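Local coordinates for protein nucleoporin NUP82 (Chaetomium thermophilum, PDB 5CWW) that probably serves as a structural component of the nuclear pore complex and as a docking partner for nuclear transport factors, at residues L288-I299 against T353-S361. Sequence-based numbering, arbitrary orientation.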
ATOM      1  N   LEU B 288     -13.988  -1.914  -2.213  1.00 44.42           N
ATOM      2  CA  LEU B 288     -14.899  -2.271  -1.130  1.00 45.13           C
ATOM      3  C   LEU B 288     -14.936  -3.779  -0.900  1.00 50.21           C
ATOM      4  O   LEU B 288     -14.810  -4.558  -1.847  1.00 50.94           O
ATOM      5  CB  LEU B 288     -16.311  -1.765  -1.436  1.00 43.77           C
ATOM      6  CG  LEU B 288     -16.565  -0.261  -1.310  1.00 44.09           C
ATOM      7  CD1 LEU B 288     -17.931   0.082  -1.882  1.00 47.43           C
ATOM      8  CD2 LEU B 288     -16.473   0.190   0.138  1.00 42.88           C
ATOM      9  N   PRO B 289     -15.111  -4.202   0.361  1.00 56.19           N
ATOM     10  CA  PRO B 289     -15.432  -5.614   0.589  1.00 57.07           C
ATOM     11  C   PRO B 289     -16.852  -5.925   0.118  1.00 55.79           C
ATOM     12  O   PRO B 289     -17.564  -5.005  -0.282  1.00 57.20           O
ATOM     13  CB  PRO B 289     -15.288  -5.774   2.108  1.00 59.67           C
ATOM     14  CG  PRO B 289     -15.390  -4.401   2.660  1.00 59.89           C
ATOM     15  CD  PRO B 289     -14.866  -3.477   1.619  1.00 58.09           C
ATOM     16  N   GLN B 290     -17.247  -7.195   0.155  1.00 53.90           N
ATOM     17  CA  GLN B 290     -18.571  -7.601  -0.314  1.00 53.05           C
ATOM     18  C   GLN B 290     -19.676  -6.852   0.417  1.00 52.95           C
ATOM     19  O   GLN B 290     -20.728  -6.565  -0.154  1.00 51.69           O
ATOM     20  CB  GLN B 290     -18.769  -9.107  -0.134  1.00 57.57           C
ATOM     21  CG  GLN B 290     -17.866  -9.951  -1.005  1.00 61.36           C
ATOM     22  CD  GLN B 290     -18.150 -11.434  -0.882  1.00 67.39           C
ATOM     23  OE1 GLN B 290     -18.282 -12.137  -1.886  1.00 70.58           O
ATOM     24  NE2 GLN B 290     -18.238 -11.922   0.350  1.00 68.22           N
ATOM     25  N   ARG B 291     -19.426  -6.547   1.685  1.00 56.40           N
ATOM     26  CA  ARG B 291     -20.370  -5.799   2.505  1.00 61.61           C
ATOM     27  C   ARG B 291     -19.628  -4.685   3.228  1.00 60.63           C
ATOM     28  O   ARG B 291     -18.485  -4.868   3.642  1.00 59.89           O
ATOM     29  CB  ARG B 291     -21.068  -6.727   3.499  1.00 69.42           C
ATOM     30  CG  ARG B 291     -22.201  -7.536   2.889  1.00 75.41           C
ATOM     31  CD  ARG B 291     -22.661  -8.647   3.819  1.00 84.96           C
ATOM     32  NE  ARG B 291     -21.881  -9.870   3.634  1.00 91.45           N
ATOM     33  CZ  ARG B 291     -22.166 -10.824   2.751  1.00 96.85           C
ATOM     34  NH1 ARG B 291     -23.220 -10.714   1.953  1.00 98.97           N
ATOM     35  NH2 ARG B 291     -21.391 -11.896   2.664  1.00 98.36           N
ATOM     36  N   TRP B 292     -20.275  -3.533   3.379  1.00 58.37           N
ATOM     37  CA  TRP B 292     -19.612  -2.354   3.929  1.00 56.46           C
ATOM     38  C   TRP B 292     -20.572  -1.465   4.717  1.00 56.91           C
ATOM     39  O   TRP B 292     -21.785  -1.495   4.507  1.00 58.38           O
ATOM     40  CB  TRP B 292     -18.953  -1.549   2.803  1.00 56.91           C
ATOM     41  CG  TRP B 292     -19.894  -1.132   1.707  1.00 58.07           C
ATOM     42  CD1 TRP B 292     -20.567  -1.950   0.847  1.00 59.59           C
ATOM     43  CD2 TRP B 292     -20.252   0.208   1.346  1.00 59.52           C
ATOM     44  NE1 TRP B 292     -21.327  -1.203  -0.021  1.00 61.38           N
ATOM     45  CE2 TRP B 292     -21.151   0.124   0.264  1.00 61.81           C
ATOM     46  CE3 TRP B 292     -19.901   1.470   1.835  1.00 59.66           C
ATOM     47  CZ2 TRP B 292     -21.704   1.253  -0.335  1.00 62.19           C
ATOM     48  CZ3 TRP B 292     -20.453   2.590   1.237  1.00 61.46           C
ATOM     49  CH2 TRP B 292     -21.343   2.474   0.165  1.00 62.13           C
ATOM     50  N   THR B 293     -20.004  -0.682   5.629  1.00 60.03           N
ATOM     51  CA  THR B 293     -20.766   0.195   6.513  1.00 62.10           C
ATOM     52  C   THR B 293     -20.287   1.637   6.361  1.00 61.38           C
ATOM     53  O   THR B 293     -19.194   1.972   6.813  1.00 60.98           O
ATOM     54  CB  THR B 293     -20.625  -0.229   7.985  1.00 67.85           C
ATOM     55  OG1 THR B 293     -21.150  -1.550   8.154  1.00 70.12           O
ATOM     56  CG2 THR B 293     -21.370   0.734   8.908  1.00 68.25           C
ATOM     57  N   PRO B 294     -21.097   2.495   5.721  1.00 59.97           N
ATOM     58  CA  PRO B 294     -20.720   3.906   5.592  1.00 58.20           C
ATOM     59  C   PRO B 294     -21.251   4.761   6.736  1.00 59.47           C
ATOM     60  O   PRO B 294     -22.293   4.432   7.302  1.00 61.05           O
ATOM     61  CB  PRO B 294     -21.375   4.310   4.274  1.00 58.33           C
ATOM     62  CG  PRO B 294     -22.623   3.488   4.234  1.00 60.09           C
ATOM     63  CD  PRO B 294     -22.303   2.182   4.933  1.00 59.99           C
ATOM     64  N   PRO B 295     -20.548   5.850   7.076  1.00 59.46           N
ATOM     65  CA  PRO B 295     -21.159   6.792   8.017  1.00 61.01           C
ATOM     66  C   PRO B 295     -22.330   7.507   7.348  1.00 63.84           C
ATOM     67  O   PRO B 295     -22.356   7.579   6.120  1.00 61.37           O
ATOM     68  CB  PRO B 295     -20.017   7.754   8.352  1.00 59.91           C
ATOM     69  CG  PRO B 295     -19.112   7.690   7.173  1.00 58.09           C
ATOM     70  CD  PRO B 295     -19.204   6.281   6.655  1.00 58.29           C
ATOM     71  N   PRO B 296     -23.283   8.022   8.138  1.00 68.97           N
ATOM     72  CA  PRO B 296     -24.558   8.547   7.629  1.00 71.72           C
ATOM     73  C   PRO B 296     -24.420   9.534   6.468  1.00 70.49           C
ATOM     74  O   PRO B 296     -25.343   9.657   5.661  1.00 71.39           O
ATOM     75  CB  PRO B 296     -25.156   9.250   8.851  1.00 75.45           C
ATOM     76  CG  PRO B 296     -24.544   8.572  10.017  1.00 75.38           C
ATOM     77  CD  PRO B 296     -23.160   8.199   9.596  1.00 72.04           C
ATOM     78  N   THR B 297     -23.281  10.216   6.388  1.00 70.36           N
ATOM     79  CA  THR B 297     -23.109  11.321   5.453  1.00 72.26           C
ATOM     80  C   THR B 297     -22.338  10.959   4.181  1.00 68.64           C
ATOM     81  O   THR B 297     -22.225  11.783   3.272  1.00 71.13           O
ATOM     82  CB  THR B 297     -22.380  12.496   6.136  1.00 75.45           C
ATOM     83  OG1 THR B 297     -22.260  13.591   5.219  1.00 79.95           O
ATOM     84  CG2 THR B 297     -20.993  12.074   6.615  1.00 72.23           C
ATOM     85  N   LEU B 298     -21.811   9.742   4.106  1.00 62.72           N
ATOM     86  CA  LEU B 298     -20.962   9.363   2.977  1.00 58.88           C
ATOM     87  C   LEU B 298     -21.762   9.208   1.683  1.00 59.53           C
ATOM     88  O   LEU B 298     -21.456   9.847   0.677  1.00 57.78           O
ATOM     89  CB  LEU B 298     -20.208   8.064   3.277  1.00 58.46           C
ATOM     90  CG  LEU B 298     -19.125   7.693   2.259  1.00 59.04           C
ATOM     91  CD1 LEU B 298     -17.988   8.710   2.275  1.00 59.55           C
ATOM     92  CD2 LEU B 298     -18.586   6.295   2.514  1.00 57.80           C
ATOM     93  N   ILE B 299     -22.783   8.356   1.713  1.00 60.57           N
ATOM     94  CA  ILE B 299     -23.577   8.063   0.521  1.00 62.57           C
ATOM     95  C   ILE B 299     -24.263   9.304  -0.061  1.00 67.85           C
ATOM     96  O   ILE B 299     -24.198   9.524  -1.270  1.00 70.06           O
ATOM     97  CB  ILE B 299     -24.639   6.977   0.817  1.00 61.91           C
ATOM     98  CG1 ILE B 299     -23.940   5.635   1.056  1.00 59.61           C
ATOM     99  CG2 ILE B 299     -25.632   6.844  -0.342  1.00 61.24           C
ATOM    100  CD1 ILE B 299     -24.862   4.489   1.432  1.00 61.03           C
ATOM    101  N   THR B 353     -26.807  -0.513  16.537  1.00155.65           N
ATOM    102  CA  THR B 353     -27.011  -1.038  15.194  1.00150.69           C
ATOM    103  C   THR B 353     -26.612  -0.020  14.139  1.00142.23           C
ATOM    104  O   THR B 353     -26.588   1.183  14.399  1.00144.75           O
ATOM    105  CB  THR B 353     -28.488  -1.408  14.965  1.00153.93           C
ATOM    106  OG1 THR B 353     -29.292  -0.221  15.016  1.00154.27           O
ATOM    107  CG2 THR B 353     -28.972  -2.392  16.019  1.00155.70           C
ATOM    108  N   ILE B 354     -26.292  -0.513  12.946  1.00136.28           N
ATOM    109  CA  ILE B 354     -25.874   0.357  11.860  1.00122.96           C
ATOM    110  C   ILE B 354     -26.137  -0.258  10.490  1.00112.58           C
ATOM    111  O   ILE B 354     -26.191  -1.478  10.332  1.00115.80           O
ATOM    112  CB  ILE B 354     -24.356   0.668  11.988  1.00 93.91           C
ATOM    113  CG1 ILE B 354     -23.943   1.852  11.108  1.00 93.66           C
ATOM    114  CG2 ILE B 354     -23.515  -0.578  11.674  1.00 91.91           C
ATOM    115  CD1 ILE B 354     -24.517   3.178  11.552  1.00 95.21           C
ATOM    116  N   GLU B 355     -26.302   0.621   9.507  1.00103.81           N
ATOM    117  CA  GLU B 355     -26.616   0.238   8.138  1.00 93.16           C
ATOM    118  C   GLU B 355     -25.492  -0.546   7.470  1.00 85.66           C
ATOM    119  O   GLU B 355     -24.320  -0.185   7.575  1.00 78.45           O
ATOM    120  CB  GLU B 355     -26.929   1.488   7.312  1.00 91.57           C
ATOM    121  CG  GLU B 355     -28.148   2.258   7.797  1.00 93.58           C
ATOM    122  CD  GLU B 355     -28.477   3.448   6.917  1.00 93.55           C
ATOM    123  OE1 GLU B 355     -27.632   3.822   6.074  1.00 91.46           O
ATOM    124  OE2 GLU B 355     -29.582   4.012   7.067  1.00 96.10           O
ATOM    125  N   VAL B 356     -25.866  -1.619   6.779  1.00 79.98           N
ATOM    126  CA  VAL B 356     -24.914  -2.452   6.059  1.00 74.25           C
ATOM    127  C   VAL B 356     -25.361  -2.613   4.613  1.00 70.65           C
ATOM    128  O   VAL B 356     -26.461  -3.095   4.342  1.00 72.84           O
ATOM    129  CB  VAL B 356     -24.767  -3.844   6.706  1.00 74.19           C
ATOM    130  CG1 VAL B 356     -23.745  -4.685   5.949  1.00 71.94           C
ATOM    131  CG2 VAL B 356     -24.369  -3.710   8.168  1.00 74.41           C
ATOM    132  N   TYR B 357     -24.493  -2.205   3.693  1.00 64.99           N
ATOM    133  CA  TYR B 357     -24.752  -2.325   2.265  1.00 62.76           C
ATOM    134  C   TYR B 357     -23.866  -3.401   1.655  1.00 61.46           C
ATOM    135  O   TYR B 357     -22.853  -3.785   2.237  1.00 60.17           O
ATOM    136  CB  TYR B 357     -24.504  -0.994   1.552  1.00 62.51           C
ATOM    137  CG  TYR B 357     -25.387   0.144   2.010  1.00 67.70           C
ATOM    138  CD1 TYR B 357     -25.092   0.856   3.164  1.00 69.25           C
ATOM    139  CD2 TYR B 357     -26.506   0.517   1.278  1.00 70.92           C
ATOM    140  CE1 TYR B 357     -25.894   1.902   3.582  1.00 71.51           C
ATOM    141  CE2 TYR B 357     -27.313   1.561   1.687  1.00 73.54           C
ATOM    142  CZ  TYR B 357     -27.001   2.251   2.839  1.00 74.47           C
ATOM    143  OH  TYR B 357     -27.802   3.290   3.252  1.00 77.64           O
ATOM    144  N   THR B 358     -24.258  -3.885   0.481  1.00 60.99           N
ATOM    145  CA  THR B 358     -23.426  -4.802  -0.285  1.00 61.16           C
ATOM    146  C   THR B 358     -22.707  -4.021  -1.373  1.00 58.89           C
ATOM    147  O   THR B 358     -23.165  -2.957  -1.790  1.00 57.42           O
ATOM    148  CB  THR B 358     -24.246  -5.936  -0.925  1.00 63.47           C
ATOM    149  OG1 THR B 358     -24.980  -5.428  -2.046  1.00 65.01           O
ATOM    150  CG2 THR B 358     -25.209  -6.543   0.086  1.00 65.20           C
ATOM    151  N   ARG B 359     -21.570  -4.541  -1.820  1.00 59.85           N
ATOM    152  CA  ARG B 359     -20.809  -3.882  -2.872  1.00 59.49           C
ATOM    153  C   ARG B 359     -21.590  -3.928  -4.179  1.00 59.19           C
ATOM    154  O   ARG B 359     -22.112  -4.980  -4.546  1.00 61.55           O
ATOM    155  CB  ARG B 359     -19.449  -4.548  -3.064  1.00 61.59           C
ATOM    156  CG  ARG B 359     -18.541  -3.823  -4.046  1.00 63.21           C
ATOM    157  CD  ARG B 359     -17.638  -4.794  -4.778  1.00 65.08           C
ATOM    158  NE  ARG B 359     -16.716  -5.479  -3.876  1.00 66.44           N
ATOM    159  CZ  ARG B 359     -16.730  -6.781  -3.603  1.00 67.86           C
ATOM    160  NH1 ARG B 359     -17.628  -7.590  -4.150  1.00 68.94           N
ATOM    161  NH2 ARG B 359     -15.833  -7.280  -2.766  1.00 65.48           N
ATOM    162  N   PRO B 360     -21.691  -2.787  -4.880  1.00 56.46           N
ATOM    163  CA  PRO B 360     -22.253  -2.828  -6.231  1.00 57.79           C
ATOM    164  C   PRO B 360     -21.497  -3.807  -7.121  1.00 60.39           C
ATOM    165  O   PRO B 360     -20.269  -3.879  -7.041  1.00 60.17           O
ATOM    166  CB  PRO B 360     -22.081  -1.391  -6.726  1.00 55.22           C
ATOM    167  CG  PRO B 360     -22.121  -0.569  -5.483  1.00 54.62           C
ATOM    168  CD  PRO B 360     -21.434  -1.404  -4.436  1.00 53.49           C
ATOM    169  N   SER B 361     -22.223  -4.548  -7.951  1.00 63.52           N
ATOM    170  CA  SER B 361     -21.608  -5.500  -8.866  1.00 64.19           C
ATOM    171  C   SER B 361     -21.254  -4.827 -10.185  1.00 63.48           C
ATOM    172  O   SER B 361     -20.356  -5.275 -10.894  1.00 62.89           O
ATOM    173  CB  SER B 361     -22.537  -6.689  -9.112  1.00 68.06           C
ATOM    174  OG  SER B 361     -22.673  -7.471  -7.937  1.00 69.24           O
TER
HETATM  175  O   HOH W   1     -16.063 -10.563  -3.588  1.00 65.12           O
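Trp292 sets CG between its own backbone N and carbonyl carbon (chi1 56°), which swings the indole toward the strand of Tyr357, while the bends of Arg359 at chi2 and chi3 curl its guanidinium back to Leu288. The pairing illustrates how a very short antiparallel ladder is extended by backbone and side chains. Trp292 and Tyr357 form the hydrogen-bonded pair, Trp292 N to Tyr357 O at 2.8 Å and Tyr357 N to Trp292 O at 2.9 Å; Arg359 N also donates to Gln290 O. The indole adds a link: Trp292 NE1 donates to Thr358 O (3.1 Å), which lies in the indole plane, while NE1 stands almost straight above the Thr358 carbonyl plane. Tyr357 CB sits over one indole face and Leu288 CD1 over the other. The phenol receives Ile299 CD1 over a face, and its OH donates a hydrogen bond to Glu355 OE1. Arg359 grips Leu288 O side-on through NE (2.9 Å) and NH2 (3.0 Å). A leucine in place of Arg359 would probably leave Leu288 O without either of these donors. Strand 354-358 lies between 291-292 and 343-345; helix 321-338 packs on Trp292 through Ile337 and on Leu288 through Trp333. This sheet and helices 298-315 and 321-338 come between strands 281-284 and 369-370 of one four-stranded antiparallel sheet, consistent with an insertion in a blade of the N-terminal beta-propeller domain.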